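Local atomic coordinates of acyl-CoA dehydrogenase domain protein Tcur3481 (Thermomonospora curvata, PDB entry 6WY9), a protein that binds FAD and probably catalyses the flavin-dependent dehydrogenation of acyl-CoA thioesters. Residues B[86-97]-B[112-121]; B[175-186]-B[200-211]. All blocks are in the same frame, centred on the assembly; numbering follows the deposited sequence.

Overall arrangement
Contact 1 lays helix 87-100 of the N-terminal helical part of the acyl-CoA dehydrogenase fold across strand 118-122, and contact 2 ties together strands of the middle beta domain that follows. Contact 1 closes before contact 2 opens along the chain, and their centres stand about 17 Å apart. Strands of both contacts belong to the same mixed sheet. They also touch directly: I97 CD1 of contact 1 packs on L177 CD1 of contact 2 at 3.9 Å, and A96 O lies 3.7 Å from L211 CD2. Both contacts lie away from the flavin-binding residues, which include R249, F259 and H317.

Contact 1 (B[86-97]-B[112-121]); sequences PLWPTLVAALAI and VVDGSRRLTV
T90 meets the backbone of L119 where helix 87-97 crosses strand 118-121 nearly at a right angle (88°), joining the helical N-terminal part of the acyl-CoA dehydrogenase fold to the first strand of its beta domain. The axes come within 5.8 Å, a closeness suited to the small side chain of A93, whose CB sits 3.8 Å from L119 CB and also touches V121 CG1. L119 and V121 both point at the helix, and L119 CD1 reaches on to meet I97 CD1 tip to tip. With chi1 at -72°, T90 turns OG1 beside its own backbone N and donates it to L119 O at 3.0 Å, while CG2 lies 3.7 Å from V112 CG1. With an alanine here, L119 O would probably lose this donor and a gap would open beside V112 CG1. Beyond this buried core the packing thins: the turn at D114 and S116 faces solvent, where D114 OD1 accepts from both N and OG of S116 in an Asx turn. R118 leads instead to E41 for a salt bridge and to W44 for a cation-pi contact. Its aliphatic part crosses the P86 ring, with CD 3.8 Å from P86 CG.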
loop_
_atom_site.group_PDB
_atom_site.type_symbol
_atom_site.label_atom_id
_atom_site.label_comp_id
_atom_site.label_asym_id
_atom_site.label_seq_id
_atom_site.Cartn_x
_atom_site.Cartn_y
_atom_site.Cartn_z
ATOM N N PRO B 86 -13.070 -29.758 -8.869
ATOM C CA PRO B 86 -13.547 -29.211 -7.574
ATOM C C PRO B 86 -12.922 -29.917 -6.369
ATOM O O PRO B 86 -13.600 -30.577 -5.567
ATOM C CB PRO B 86 -15.055 -29.446 -7.669
ATOM C CG PRO B 86 -15.107 -30.845 -8.309
ATOM C CD PRO B 86 -14.016 -30.753 -9.419
ATOM N N LEU B 87 -11.597 -29.805 -6.238
ATOM C CA LEU B 87 -10.939 -30.520 -5.147
ATOM C C LEU B 87 -11.290 -29.907 -3.790
ATOM O O LEU B 87 -11.613 -30.634 -2.841
ATOM C CB LEU B 87 -9.419 -30.530 -5.368
ATOM C CG LEU B 87 -8.899 -31.461 -6.476
ATOM C CD1 LEU B 87 -7.395 -31.122 -6.775
ATOM C CD2 LEU B 87 -9.046 -32.935 -6.116
ATOM N N TRP B 88 -11.243 -28.570 -3.670
ATOM C CA TRP B 88 -11.476 -28.116 -2.299
ATOM C C TRP B 88 -12.939 -28.309 -1.888
ATOM O O TRP B 88 -13.185 -28.774 -0.767
ATOM C CB TRP B 88 -10.965 -26.673 -2.052
ATOM C CG TRP B 88 -11.807 -25.523 -2.543
ATOM C CD1 TRP B 88 -11.631 -24.798 -3.701
ATOM C CD2 TRP B 88 -12.942 -24.934 -1.874
ATOM N NE1 TRP B 88 -12.602 -23.823 -3.795
ATOM C CE2 TRP B 88 -13.426 -23.900 -2.703
ATOM C CE3 TRP B 88 -13.625 -25.221 -0.685
ATOM C CZ2 TRP B 88 -14.550 -23.119 -2.354
ATOM C CZ3 TRP B 88 -14.732 -24.455 -0.345
ATOM C CH2 TRP B 88 -15.180 -23.418 -1.174
ATOM N N PRO B 89 -13.944 -28.073 -2.744
ATOM C CA PRO B 89 -15.321 -28.351 -2.275
ATOM C C PRO B 89 -15.528 -29.812 -1.889
ATOM O O PRO B 89 -16.069 -30.097 -0.815
ATOM C CB PRO B 89 -16.202 -27.921 -3.463
ATOM C CG PRO B 89 -15.348 -26.919 -4.228
ATOM C CD PRO B 89 -13.934 -27.511 -4.111
ATOM N N THR B 90 -15.084 -30.756 -2.721
ATOM C CA THR B 90 -15.297 -32.163 -2.407
ATOM C C THR B 90 -14.500 -32.591 -1.183
ATOM O O THR B 90 -15.030 -33.298 -0.313
ATOM C CB THR B 90 -14.923 -33.042 -3.610
ATOM O OG1 THR B 90 -15.909 -32.873 -4.632
ATOM C CG2 THR B 90 -14.883 -34.521 -3.231
ATOM N N LEU B 91 -13.201 -32.214 -1.116
ATOM C CA LEU B 91 -12.336 -32.778 -0.070
ATOM C C LEU B 91 -12.490 -32.069 1.276
ATOM O O LEU B 91 -12.327 -32.713 2.316
ATOM C CB LEU B 91 -10.858 -32.767 -0.513
ATOM C CG LEU B 91 -10.592 -33.766 -1.671
ATOM C CD1 LEU B 91 -9.123 -33.797 -2.199
ATOM C CD2 LEU B 91 -11.079 -35.201 -1.291
ATOM N N VAL B 92 -12.758 -30.754 1.287
ATOM C CA VAL B 92 -13.153 -30.105 2.543
ATOM C C VAL B 92 -14.467 -30.705 3.060
ATOM O O VAL B 92 -14.611 -30.988 4.259
ATOM C CB VAL B 92 -13.244 -28.567 2.372
ATOM C CG1 VAL B 92 -13.847 -27.896 3.611
ATOM C CG2 VAL B 92 -11.835 -27.934 2.054
ATOM N N ALA B 93 -15.447 -30.918 2.177
ATOM C CA ALA B 93 -16.670 -31.563 2.653
ATOM C C ALA B 93 -16.361 -32.942 3.204
ATOM O O ALA B 93 -16.908 -33.344 4.242
ATOM C CB ALA B 93 -17.709 -31.654 1.534
ATOM N N ALA B 94 -15.456 -33.681 2.538
ATOM C CA ALA B 94 -15.183 -35.045 2.979
ATOM C C ALA B 94 -14.456 -35.053 4.319
ATOM O O ALA B 94 -14.700 -35.929 5.163
ATOM C CB ALA B 94 -14.375 -35.805 1.913
ATOM N N LEU B 95 -13.530 -34.110 4.511
ATOM C CA LEU B 95 -12.866 -33.980 5.803
ATOM C C LEU B 95 -13.848 -33.577 6.899
ATOM O O LEU B 95 -13.735 -34.048 8.036
ATOM C CB LEU B 95 -11.711 -32.977 5.700
ATOM C CG LEU B 95 -10.466 -33.438 4.942
ATOM C CD1 LEU B 95 -9.401 -32.278 4.943
ATOM C CD2 LEU B 95 -9.919 -34.672 5.601
ATOM N N ALA B 96 -14.830 -32.723 6.585
ATOM C CA ALA B 96 -15.888 -32.419 7.555
ATOM C C ALA B 96 -16.670 -33.673 7.925
ATOM O O ALA B 96 -17.040 -33.869 9.096
ATOM C CB ALA B 96 -16.841 -31.363 6.998
ATOM N N ILE B 97 -16.958 -34.528 6.938
ATOM C CA ILE B 97 -17.678 -35.765 7.249
ATOM C C ILE B 97 -16.803 -36.681 8.081
ATOM O O ILE B 97 -17.268 -37.349 9.024
ATOM C CB ILE B 97 -18.146 -36.470 5.961
ATOM C CG1 ILE B 97 -19.277 -35.663 5.319
ATOM C CG2 ILE B 97 -18.631 -37.904 6.301
ATOM C CD1 ILE B 97 -19.499 -35.974 3.836
ATOM N N VAL B 112 -15.888 -41.185 -2.395
ATOM C CA VAL B 112 -15.052 -40.022 -2.692
ATOM C C VAL B 112 -13.629 -40.461 -3.022
ATOM O O VAL B 112 -13.002 -39.951 -3.961
ATOM C CB VAL B 112 -15.055 -39.025 -1.520
ATOM C CG1 VAL B 112 -14.048 -37.880 -1.796
ATOM C CG2 VAL B 112 -16.473 -38.476 -1.252
ATOM N N VAL B 113 -13.088 -41.400 -2.245
ATOM C CA VAL B 113 -11.724 -41.875 -2.472
ATOM C C VAL B 113 -11.577 -42.429 -3.886
ATOM O O VAL B 113 -10.601 -42.132 -4.591
ATOM C CB VAL B 113 -11.346 -42.920 -1.399
ATOM C CG1 VAL B 113 -10.106 -43.727 -1.798
ATOM C CG2 VAL B 113 -11.185 -42.227 -0.033
ATOM N N ASP B 114 -12.545 -43.239 -4.328
ATOM C CA ASP B 114 -12.386 -43.915 -5.612
ATOM C C ASP B 114 -12.871 -43.083 -6.803
ATOM O O ASP B 114 -12.779 -43.555 -7.937
ATOM C CB ASP B 114 -13.059 -45.319 -5.582
ATOM C CG ASP B 114 -14.606 -45.289 -5.620
ATOM O OD1 ASP B 114 -15.201 -44.216 -5.776
ATOM O OD2 ASP B 114 -15.237 -46.375 -5.495
ATOM N N GLY B 115 -13.365 -41.865 -6.575
ATOM C CA GLY B 115 -13.716 -40.924 -7.630
ATOM C C GLY B 115 -15.159 -40.928 -8.113
ATOM O O GLY B 115 -15.519 -40.069 -8.926
ATOM N N SER B 116 -16.009 -41.846 -7.637
ATOM C CA SER B 116 -17.385 -41.918 -8.123
ATOM C C SER B 116 -18.334 -40.928 -7.462
ATOM O O SER B 116 -19.455 -40.761 -7.955
ATOM C CB SER B 116 -17.923 -43.338 -7.922
ATOM O OG SER B 116 -17.739 -43.714 -6.574
ATOM N N ARG B 117 -17.932 -40.287 -6.365
ATOM C CA ARG B 117 -18.815 -39.456 -5.544
ATOM C C ARG B 117 -18.143 -38.125 -5.267
ATOM O O ARG B 117 -17.100 -38.089 -4.608
ATOM C CB ARG B 117 -19.141 -40.125 -4.210
ATOM C CG ARG B 117 -20.066 -39.302 -3.318
ATOM C CD ARG B 117 -20.266 -39.909 -1.909
ATOM N NE ARG B 117 -20.391 -41.369 -1.932
ATOM C CZ ARG B 117 -21.531 -42.032 -2.094
ATOM N NH1 ARG B 117 -21.520 -43.354 -2.078
ATOM N NH2 ARG B 117 -22.674 -41.384 -2.274
ATOM N N ARG B 118 -18.743 -37.041 -5.747
ATOM C CA ARG B 118 -18.245 -35.701 -5.457
ATOM C C ARG B 118 -19.240 -34.982 -4.559
ATOM O O ARG B 118 -20.411 -35.358 -4.456
ATOM C CB ARG B 118 -18.008 -34.879 -6.721
ATOM C CG ARG B 118 -16.937 -35.482 -7.669
ATOM C CD ARG B 118 -16.376 -34.451 -8.637
ATOM N NE ARG B 118 -17.391 -33.801 -9.479
ATOM C CZ ARG B 118 -17.604 -34.121 -10.756
ATOM N NH1 ARG B 118 -16.875 -35.078 -11.325
ATOM N NH2 ARG B 118 -18.544 -33.498 -11.468
ATOM N N LEU B 119 -18.751 -33.916 -3.941
ATOM C CA LEU B 119 -19.509 -33.136 -2.982
ATOM C C LEU B 119 -19.258 -31.675 -3.278
ATOM O O LEU B 119 -18.346 -31.321 -4.031
ATOM C CB LEU B 119 -19.087 -33.454 -1.545
ATOM C CG LEU B 119 -19.246 -34.944 -1.241
ATOM C CD1 LEU B 119 -18.365 -35.309 -0.073
ATOM C CD2 LEU B 119 -20.680 -35.108 -0.893
ATOM N N THR B 120 -20.071 -30.818 -2.673
ATOM C CA THR B 120 -19.683 -29.418 -2.588
ATOM C C THR B 120 -20.199 -28.880 -1.263
ATOM O O THR B 120 -20.874 -29.578 -0.500
ATOM C CB THR B 120 -20.188 -28.609 -3.806
ATOM O OG1 THR B 120 -19.738 -27.256 -3.696
ATOM C CG2 THR B 120 -21.735 -28.646 -3.897
ATOM N N VAL B 121 -19.831 -27.633 -0.976
ATOM C CA VAL B 121 -20.228 -26.977 0.258
ATOM C C VAL B 121 -20.917 -25.667 -0.091
ATOM O O VAL B 121 -20.480 -24.942 -0.999
ATOM C CB VAL B 121 -19.012 -26.743 1.170
ATOM C CG1 VAL B 121 -18.365 -28.080 1.432
ATOM C CG2 VAL B 121 -17.986 -25.762 0.508
#

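Contact 2 (B[175-186]-B[200-211]); sequences LFLVDADAPGLS and NLTLDAVPARAL
F176 overlaps A210 obliquely, its ring atom CD2 3.8 Å from A210 CA and also near the A210 methyl; its CB meets the CB of A208, so two small residues accommodate one large aromatic. W145, on strand 144-154 beyond strand 206-210, adds an edge-to-face ring contact. Beside F176, the antiparallel pair L177 and R209 bonds both ways, L177 N reaching R209 O at 2.8 Å nearly in line with the carbonyl. L211 N continues this ladder to L175 O. The arrangement belongs to the middle beta domain of the acyl-CoA dehydrogenase fold: strands 175-179 and 206-210 form one ladder, while 185-186 and 200-203 form a second within a beta hairpin. Between strands 175-179 and 185-186 the chain makes two successive beta turns, type I then type II, and a water links D179 N to P207 O. G184, in the second turn, has positive phi, and a CB there would clash with D204 O. V206 wedges into this junction: with CG1 opposite its backbone N across chi1 (179°), that methyl meets A182 CB at 3.5 Å, while CG2 packs on G184. In the hairpin L185 lies alongside L203. At the exposed edge, S186 O accepts from T202 N at 2.7 Å.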
loop_
_atom_site.group_PDB
_atom_site.type_symbol
_atom_site.label_atom_id
_atom_site.label_comp_id
_atom_site.label_asym_id
_atom_site.label_seq_id
_atom_site.Cartn_x
_atom_site.Cartn_y
_atom_site.Cartn_z
ATOM N N LEU B 175 -24.081 -27.378 10.491
ATOM C CA LEU B 175 -23.748 -27.863 9.161
ATOM C C LEU B 175 -24.529 -29.158 8.920
ATOM O O LEU B 175 -24.564 -30.051 9.787
ATOM C CB LEU B 175 -22.218 -28.054 9.013
ATOM C CG LEU B 175 -21.619 -28.182 7.605
ATOM C CD1 LEU B 175 -21.909 -26.927 6.785
ATOM C CD2 LEU B 175 -20.102 -28.426 7.665
ATOM N N PHE B 176 -25.183 -29.244 7.756
ATOM C CA PHE B 176 -26.137 -30.312 7.463
ATOM C C PHE B 176 -25.852 -30.906 6.100
ATOM O O PHE B 176 -25.615 -30.166 5.141
ATOM C CB PHE B 176 -27.577 -29.795 7.464
ATOM C CG PHE B 176 -27.968 -29.091 8.729
ATOM C CD1 PHE B 176 -27.560 -27.776 8.971
ATOM C CD2 PHE B 176 -28.757 -29.743 9.662
ATOM C CE1 PHE B 176 -27.946 -27.134 10.161
ATOM C CE2 PHE B 176 -29.141 -29.133 10.832
ATOM C CZ PHE B 176 -28.747 -27.823 11.081
ATOM N N LEU B 177 -25.922 -32.236 6.007
ATOM C CA LEU B 177 -25.728 -32.944 4.751
ATOM C C LEU B 177 -27.039 -33.057 3.981
ATOM O O LEU B 177 -28.075 -33.463 4.534
ATOM C CB LEU B 177 -25.147 -34.336 5.002
ATOM C CG LEU B 177 -24.687 -35.064 3.735
ATOM C CD1 LEU B 177 -23.407 -35.824 3.995
ATOM C CD2 LEU B 177 -25.783 -36.018 3.265
ATOM N N VAL B 178 -26.981 -32.746 2.690
ATOM C CA VAL B 178 -28.162 -32.775 1.836
ATOM C C VAL B 178 -27.848 -33.559 0.572
ATOM O O VAL B 178 -26.786 -33.368 -0.036
ATOM C CB VAL B 178 -28.616 -31.344 1.490
ATOM C CG1 VAL B 178 -29.717 -31.391 0.483
ATOM C CG2 VAL B 178 -29.068 -30.629 2.757
ATOM N N ASP B 179 -28.776 -34.407 0.152
ATOM C CA ASP B 179 -28.618 -35.082 -1.133
ATOM C C ASP B 179 -28.981 -34.120 -2.258
ATOM O O ASP B 179 -29.886 -33.291 -2.116
ATOM C CB ASP B 179 -29.465 -36.361 -1.178
ATOM C CG ASP B 179 -28.938 -37.418 -0.220
ATOM O OD1 ASP B 179 -27.712 -37.441 0.021
ATOM O OD2 ASP B 179 -29.733 -38.193 0.324
ATOM N N ALA B 180 -28.228 -34.192 -3.359
ATOM C CA ALA B 180 -28.409 -33.237 -4.453
ATOM C C ALA B 180 -29.741 -33.412 -5.167
ATOM O O ALA B 180 -30.147 -32.507 -5.902
ATOM C CB ALA B 180 -27.288 -33.364 -5.486
ATOM N N ASP B 181 -30.395 -34.565 -4.998
ATOM C CA ASP B 181 -31.719 -34.854 -5.539
ATOM C C ASP B 181 -32.818 -34.748 -4.476
ATOM O O ASP B 181 -33.937 -35.226 -4.700
ATOM C CB ASP B 181 -31.735 -36.245 -6.171
ATOM C CG ASP B 181 -31.411 -37.338 -5.168
ATOM O OD1 ASP B 181 -31.004 -37.003 -4.034
ATOM O OD2 ASP B 181 -31.567 -38.526 -5.496
ATOM N N ALA B 182 -32.518 -34.135 -3.333
ATOM C CA ALA B 182 -33.496 -34.015 -2.254
ATOM C C ALA B 182 -34.738 -33.251 -2.719
ATOM O O ALA B 182 -34.621 -32.284 -3.485
ATOM C CB ALA B 182 -32.874 -33.293 -1.055
ATOM N N PRO B 183 -35.932 -33.611 -2.235
ATOM C CA PRO B 183 -37.118 -32.813 -2.567
ATOM C C PRO B 183 -37.009 -31.417 -1.965
ATOM O O PRO B 183 -36.423 -31.214 -0.897
ATOM C CB PRO B 183 -38.284 -33.610 -1.959
ATOM C CG PRO B 183 -37.683 -34.458 -0.902
ATOM C CD PRO B 183 -36.219 -34.673 -1.257
ATOM N N GLY B 184 -37.559 -30.442 -2.682
ATOM C CA GLY B 184 -37.467 -29.055 -2.264
ATOM C C GLY B 184 -36.157 -28.359 -2.578
ATOM O O GLY B 184 -35.990 -27.185 -2.217
ATOM N N LEU B 185 -35.219 -29.018 -3.241
ATOM C CA LEU B 185 -33.931 -28.412 -3.539
ATOM C C LEU B 185 -33.897 -28.022 -5.008
ATOM O O LEU B 185 -34.227 -28.842 -5.868
ATOM C CB LEU B 185 -32.808 -29.394 -3.225
ATOM C CG LEU B 185 -31.394 -28.899 -3.406
ATOM C CD1 LEU B 185 -31.100 -27.977 -2.229
ATOM C CD2 LEU B 185 -30.483 -30.100 -3.424
ATOM N N SER B 186 -33.495 -26.790 -5.313
ATOM C CA SER B 186 -33.307 -26.467 -6.723
ATOM C C SER B 186 -32.190 -25.453 -6.849
ATOM O O SER B 186 -31.845 -24.764 -5.881
ATOM C CB SER B 186 -34.601 -25.950 -7.362
ATOM O OG SER B 186 -34.981 -24.715 -6.798
ATOM N N ASN B 200 -26.859 -20.983 -7.535
ATOM C CA ASN B 200 -27.610 -20.277 -6.492
ATOM C C ASN B 200 -28.706 -21.240 -6.039
ATOM O O ASN B 200 -29.560 -21.634 -6.834
ATOM C CB ASN B 200 -28.176 -18.949 -6.997
ATOM C CG ASN B 200 -27.076 -17.986 -7.495
ATOM O OD1 ASN B 200 -25.959 -17.993 -6.985
ATOM N ND2 ASN B 200 -27.401 -17.145 -8.477
ATOM N N LEU B 201 -28.632 -21.663 -4.781
ATOM C CA LEU B 201 -29.373 -22.802 -4.258
ATOM C C LEU B 201 -30.649 -22.323 -3.563
ATOM O O LEU B 201 -30.585 -21.430 -2.707
ATOM C CB LEU B 201 -28.473 -23.536 -3.260
ATOM C CG LEU B 201 -28.105 -25.018 -3.321
ATOM C CD1 LEU B 201 -27.733 -25.479 -1.892
ATOM C CD2 LEU B 201 -29.234 -25.884 -3.956
ATOM N N THR B 202 -31.805 -22.882 -3.932
ATOM C CA THR B 202 -33.050 -22.628 -3.204
ATOM C C THR B 202 -33.449 -23.891 -2.451
ATOM O O THR B 202 -33.523 -24.978 -3.043
ATOM C CB THR B 202 -34.199 -22.180 -4.130
ATOM O OG1 THR B 202 -33.929 -20.878 -4.663
ATOM C CG2 THR B 202 -35.507 -22.086 -3.354
ATOM N N LEU B 203 -33.720 -23.751 -1.149
ATOM C CA LEU B 203 -34.108 -24.867 -0.296
ATOM C C LEU B 203 -35.500 -24.599 0.253
ATOM O O LEU B 203 -35.712 -23.629 0.984
ATOM C CB LEU B 203 -33.112 -25.056 0.847
ATOM C CG LEU B 203 -31.671 -25.301 0.432
ATOM C CD1 LEU B 203 -30.876 -24.053 0.655
ATOM C CD2 LEU B 203 -31.095 -26.418 1.279
ATOM N N ASP B 204 -36.451 -25.451 -0.090
ATOM C CA ASP B 204 -37.809 -25.282 0.420
ATOM C C ASP B 204 -38.105 -26.520 1.267
ATOM O O ASP B 204 -38.505 -27.567 0.743
ATOM C CB ASP B 204 -38.765 -25.078 -0.739
ATOM C CG ASP B 204 -40.205 -25.049 -0.321
ATOM O OD1 ASP B 204 -40.512 -25.033 0.892
ATOM O OD2 ASP B 204 -41.044 -25.068 -1.244
ATOM N N ALA B 205 -37.858 -26.393 2.575
ATOM C CA ALA B 205 -38.119 -27.456 3.540
ATOM C C ALA B 205 -37.419 -28.746 3.114
ATOM O O ALA B 205 -38.015 -29.828 3.077
ATOM C CB ALA B 205 -39.622 -27.672 3.722
ATOM N N VAL B 206 -36.139 -28.620 2.795
ATOM C CA VAL B 206 -35.370 -29.726 2.215
ATOM C C VAL B 206 -34.955 -30.684 3.329
ATOM O O VAL B 206 -34.377 -30.241 4.329
ATOM C CB VAL B 206 -34.137 -29.202 1.477
ATOM C CG1 VAL B 206 -33.350 -30.381 0.917
ATOM C CG2 VAL B 206 -34.495 -28.191 0.361
ATOM N N PRO B 207 -35.177 -31.983 3.178
ATOM C CA PRO B 207 -34.706 -32.935 4.198
ATOM C C PRO B 207 -33.188 -32.920 4.326
ATOM O O PRO B 207 -32.460 -32.847 3.325
ATOM C CB PRO B 207 -35.213 -34.283 3.681
ATOM C CG PRO B 207 -36.328 -33.933 2.747
ATOM C CD PRO B 207 -35.958 -32.634 2.114
ATOM N N ALA B 208 -32.710 -32.977 5.572
ATOM C CA ALA B 208 -31.270 -32.942 5.819
ATOM C C ALA B 208 -30.945 -33.662 7.111
ATOM O O ALA B 208 -31.810 -33.874 7.964
ATOM C CB ALA B 208 -30.709 -31.517 5.907
ATOM N N ARG B 209 -29.666 -33.999 7.252
ATOM C CA ARG B 209 -29.137 -34.683 8.421
ATOM C C ARG B 209 -27.988 -33.859 8.971
ATOM O O ARG B 209 -27.126 -33.412 8.209
ATOM C CB ARG B 209 -28.635 -36.079 8.061
ATOM C CG ARG B 209 -29.628 -36.918 7.286
ATOM C CD ARG B 209 -30.798 -37.289 8.169
ATOM N NE ARG B 209 -30.389 -38.171 9.258
ATOM C CZ ARG B 209 -31.234 -38.797 10.077
ATOM N NH1 ARG B 209 -32.544 -38.642 9.934
ATOM N NH2 ARG B 209 -30.766 -39.582 11.040
ATOM N N ALA B 210 -27.965 -33.662 10.284
ATOM C CA ALA B 210 -26.928 -32.825 10.877
ATOM C C ALA B 210 -25.585 -33.552 10.947
ATOM O O ALA B 210 -25.519 -34.781 11.088
ATOM C CB ALA B 210 -27.353 -32.374 12.278
ATOM N N LEU B 211 -24.502 -32.776 10.826
ATOM C CA LEU B 211 -23.193 -33.181 11.326
ATOM C C LEU B 211 -23.088 -32.778 12.804
ATOM O O LEU B 211 -23.946 -32.075 13.341
ATOM C CB LEU B 211 -22.055 -32.556 10.504
ATOM C CG LEU B 211 -21.732 -33.156 9.134
ATOM C CD1 LEU B 211 -22.907 -32.917 8.195
ATOM C CD2 LEU B 211 -20.413 -32.555 8.510
HETATM O O HOH W 1 -23.635 -29.118 12.951
HETATM O O HOH W 2 -31.092 -34.763 1.735
#